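Local structure of putative potassium transport protein (Staphylococcus aureus 08BA02176, 4XTT) at the interface of chains A and B. The protein is the RCK_C domain of KtrA, a regulatory protein of a potassium transporter, and binds the second messenger cyclic di-AMP. Residues are numbered along the deposited sequence; one frame, centred on the assembly and turned at random. Chains: chain A/B, Putative potassium transport protein.

Contact 1 and contact 2 are patches of the interface between chains A and B in the deposited two-chain assembly, which may be the biological dimer; the interface is not an exact two-fold. Their C-alpha centres are about 14 Å apart. Strands 43-49 and 68-72 of chain A serve both, and its strand 52-55 serves contact 2 through A:Phe53. Chain B uses strands 43-49 and 52-55 with B:Ser56 at contact 1 and helix 3-12 at contact 2. The N-terminal helix of chain B thus lies against its partner. Residues 42 to 44 also line the cyclic di-AMP pocket, which therefore lies close to contact 1.

Contact 1: the interface of chains A and B. Residues chain A 9, 41, 43, 72-73; chain B 44-45, 55-56.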
loop_
_atom_site.group_PDB
_atom_site.type_symbol
_atom_site.label_atom_id
_atom_site.label_comp_id
_atom_site.label_asym_id
_atom_site.label_seq_id
_atom_site.Cartn_x
_atom_site.Cartn_y
_atom_site.Cartn_z
ATOM N N LEU A 9 -1.702 13.367 -1.234
ATOM C CA LEU A 9 -1.503 13.373 0.212
ATOM C C LEU A 9 -1.186 14.750 0.775
ATOM O O LEU A 9 -1.545 15.057 1.914
ATOM C CB LEU A 9 -0.390 12.400 0.579
ATOM C CG LEU A 9 -0.746 10.938 0.323
ATOM C CD1 LEU A 9 0.517 10.122 0.337
ATOM C CD2 LEU A 9 -1.734 10.420 1.361
ATOM N N GLY A 41 -8.335 -0.601 7.569
ATOM C CA GLY A 41 -8.414 0.030 6.267
ATOM C C GLY A 41 -7.101 0.699 5.909
ATOM O O GLY A 41 -7.045 1.515 4.986
ATOM N N ASN A 43 -3.182 0.751 4.574
ATOM C CA ASN A 43 -2.303 0.050 3.654
ATOM C C ASN A 43 -0.842 0.246 4.039
ATOM O O ASN A 43 -0.387 1.377 4.238
ATOM C CB ASN A 43 -2.541 0.532 2.229
ATOM C CG ASN A 43 -1.678 -0.192 1.211
ATOM O OD1 ASN A 43 -1.378 -1.375 1.362
ATOM N ND2 ASN A 43 -1.288 0.516 0.155
ATOM N N ILE A 72 -0.308 4.169 4.864
ATOM C CA ILE A 72 -1.100 5.171 4.183
ATOM C C ILE A 72 -2.578 4.845 4.376
ATOM O O ILE A 72 -2.990 3.690 4.250
ATOM C CB ILE A 72 -0.694 5.245 2.695
ATOM C CG1 ILE A 72 -1.371 6.411 1.991
ATOM C CG2 ILE A 72 -0.984 3.935 1.975
ATOM C CD1 ILE A 72 -0.832 6.617 0.597
ATOM N N GLY A 73 -3.365 5.861 4.714
ATOM C CA GLY A 73 -4.780 5.683 4.994
ATOM C C GLY A 73 -5.420 6.931 5.581
ATOM O O GLY A 73 -4.789 7.988 5.680
ATOM N N ILE B 44 -1.084 -2.681 -4.219
ATOM C CA ILE B 44 -1.857 -1.621 -4.844
ATOM C C ILE B 44 -2.027 -0.458 -3.897
ATOM O O ILE B 44 -2.674 -0.573 -2.858
ATOM C CB ILE B 44 -3.228 -2.112 -5.330
ATOM C CG1 ILE B 44 -3.030 -3.088 -6.486
ATOM C CG2 ILE B 44 -4.070 -0.943 -5.822
ATOM C CD1 ILE B 44 -4.285 -3.363 -7.246
ATOM N N ILE B 45 -1.398 0.652 -4.268
ATOM C CA ILE B 45 -1.341 1.862 -3.463
ATOM C C ILE B 45 -2.608 2.698 -3.560
ATOM O O ILE B 45 -3.102 3.195 -2.547
ATOM C CB ILE B 45 -0.134 2.734 -3.883
ATOM C CG1 ILE B 45 1.165 1.929 -3.775
ATOM C CG2 ILE B 45 -0.043 3.998 -3.032
ATOM C CD1 ILE B 45 2.377 2.677 -4.298
ATOM N N ILE B 55 -7.347 6.652 -2.405
ATOM C CA ILE B 55 -6.146 6.227 -1.700
ATOM C C ILE B 55 -6.486 5.012 -0.846
ATOM O O ILE B 55 -7.620 4.880 -0.380
ATOM C CB ILE B 55 -5.565 7.358 -0.827
ATOM C CG1 ILE B 55 -4.072 7.146 -0.615
ATOM C CG2 ILE B 55 -6.287 7.467 0.505
ATOM C CD1 ILE B 55 -3.282 7.172 -1.900
ATOM N N SER B 56 -5.503 4.138 -0.641
ATOM C CA SER B 56 -5.689 2.876 0.094
ATOM C C SER B 56 -7.033 2.191 -0.181
ATOM O O SER B 56 -7.873 2.093 0.714
ATOM C CB SER B 56 -5.541 3.116 1.598
ATOM O OG SER B 56 -4.180 3.277 1.954
#
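A:Ile72 and B:Ile55 form the apolar centre of this patch. The delta methyl CD1 of A:Ile72 lies 3.5 Å from CG1 of B:Ile55. The two side chains cross obliquely, and the ethyl branches do the touching. In A:Ile72 the ethyl branch points away from the backbone N (chi1 -172°) and runs on extended, which carries CD1 toward chain B. A:Ile72 is poorly ordered, so the detail of this packing is less certain. A:Leu9 stands behind this pair. Its CD2 is 4.5 Å from CG1 of B:Ile55, a marginal approach from the N-terminal helix of chain A.

Next outward comes B:Ser56, which follows B:Ile55. Its hydroxyl OG donates a hydrogen bond to the backbone carbonyl O of A:Ile72, 2.6 Å away. The donor sits well above the carbonyl plane, 64° out of it, and not on a lone pair. The chi1 of -76° sets OG beside its own backbone N and turns it toward chain A. The methyl CG2 of A:Ile72 also comes near this hydroxyl.

A:Asn43 flanks the serine from another side. Its CB is 4.0 Å from CB of B:Ser56, so the base of the asparagine packs on the serine. The amide end reaches further into chain B. There ND2 lies 3.5 Å from the backbone O of B:Ile44 and 3.9 Å from CA of B:Ile45. The first distance is long and is best read as a loose polar approach. A:Gly41 closes the rim, with its carbonyl O 4.0 Å from CB of B:Ser56. A:Gly73 adds backbone surface beside the serine.

This is a small strand-end patch that may help to hold the two copies together. In the fold, chain A supplies the start of strand 43-49, the end of strand 68-72 and the nearby residues A:Gly41 and A:Gly73. Chain B supplies strand 43-49, strand 52-55 and B:Ser56 just beyond it.

Contact 2: the interface of chains A and B. Residues chain A 19, 48, 53, 70; chain B 3-4, 7.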
loop_
_atom_site.group_PDB
_atom_site.type_symbol
_atom_site.label_atom_id
_atom_site.label_comp_id
_atom_site.label_asym_id
_atom_site.label_seq_id
_atom_site.Cartn_x
_atom_site.Cartn_y
_atom_site.Cartn_z
ATOM N N GLU A 19 4.842 7.041 9.404
ATOM C CA GLU A 19 5.731 5.971 9.817
ATOM C C GLU A 19 5.476 5.542 11.255
ATOM O O GLU A 19 5.203 6.370 12.123
ATOM C CB GLU A 19 7.180 6.393 9.626
ATOM C CG GLU A 19 7.678 6.162 8.218
ATOM C CD GLU A 19 9.074 6.687 8.016
ATOM O OE1 GLU A 19 9.799 6.839 9.024
ATOM O OE2 GLU A 19 9.458 6.901 6.847
ATOM N N LYS A 48 10.631 -0.416 6.625
ATOM C CA LYS A 48 12.047 -0.041 6.663
ATOM C C LYS A 48 12.838 -0.941 7.593
ATOM O O LYS A 48 12.678 -0.898 8.814
ATOM C CB LYS A 48 12.248 1.404 7.105
ATOM C CG LYS A 48 11.974 2.429 6.051
ATOM C CD LYS A 48 12.809 3.678 6.298
ATOM C CE LYS A 48 14.306 3.377 6.148
ATOM N NZ LYS A 48 15.150 4.612 6.036
ATOM N N PHE A 53 14.411 -0.790 2.251
ATOM C CA PHE A 53 12.952 -0.843 2.128
ATOM C C PHE A 53 12.401 -2.182 1.635
ATOM O O PHE A 53 12.672 -2.599 0.503
ATOM C CB PHE A 53 12.445 0.240 1.167
ATOM C CG PHE A 53 12.630 1.642 1.659
ATOM C CD1 PHE A 53 11.732 2.200 2.555
ATOM C CD2 PHE A 53 13.686 2.418 1.197
ATOM C CE1 PHE A 53 11.892 3.505 2.994
ATOM C CE2 PHE A 53 13.854 3.715 1.638
ATOM C CZ PHE A 53 12.959 4.259 2.543
ATOM N N ILE A 70 5.600 1.758 6.930
ATOM C CA ILE A 70 5.197 2.955 6.214
ATOM C C ILE A 70 3.731 2.797 5.804
ATOM O O ILE A 70 3.390 1.992 4.929
ATOM C CB ILE A 70 6.093 3.204 4.992
ATOM C CG1 ILE A 70 7.564 3.135 5.404
ATOM C CG2 ILE A 70 5.774 4.543 4.366
ATOM C CD1 ILE A 70 8.534 3.393 4.275
ATOM N N ALA B 3 9.931 13.062 7.517
ATOM C CA ALA B 3 10.804 11.928 7.288
ATOM C C ALA B 3 10.011 10.847 6.568
ATOM O O ALA B 3 10.546 10.036 5.812
ATOM C CB ALA B 3 11.352 11.409 8.597
ATOM N N SER B 4 8.709 10.871 6.805
ATOM C CA SER B 4 7.779 9.951 6.177
ATOM C C SER B 4 7.687 10.173 4.670
ATOM O O SER B 4 7.572 9.230 3.894
ATOM C CB SER B 4 6.401 10.116 6.826
ATOM O OG SER B 4 5.603 8.964 6.666
ATOM N N ASP B 7 11.183 9.150 2.972
ATOM C CA ASP B 7 11.321 7.705 2.841
ATOM C C ASP B 7 10.503 7.218 1.657
ATOM O O ASP B 7 10.897 6.280 0.967
ATOM C CB ASP B 7 10.899 6.985 4.121
ATOM C CG ASP B 7 11.974 7.023 5.197
ATOM O OD1 ASP B 7 13.139 7.337 4.876
ATOM O OD2 ASP B 7 11.656 6.726 6.366
#
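The ring of A:Phe53 presents an edge to B:Asp7. The carboxylate carbon CG of B:Asp7 lies at that edge, in the plane of the ring. The ring and carboxylate planes stand 73° apart, so the two groups do not stack. The ring corner CZ is 3.8 Å from CB of B:Asp7 and also nears its backbone O. The carboxylate of A:Glu19 meets B:Asp7 differently. The two carboxylate planes are nearly coplanar, 9° apart, while the side chains cross at about a right angle. Their facing oxygens are modelled too close for a real contact, and the exact placement of the two carboxylates is doubtful.

A:Lys48 crosses B:Asp7 at about a right angle as well. Its aliphatic CD packs 3.6 Å from CG of B:Asp7. The chain bends at chi3 (65°), and its ammonium end comes round to the same carboxylate. The resulting salt bridge would offset part of the negative charge gathered here. A:Ile70 stays at the margin, with CD1 4.3 Å from CB of B:Asp7.

B:Ser4 lies one helical turn before B:Asp7 in helix 3-12. Its CA packs 4.0 Å from CD of A:Glu19. The patch therefore sets one side of this N-terminal helix against strands of chain A. The salt bridge itself is long, with NZ of A:Lys48 3.6 Å from OD1 of B:Asp7.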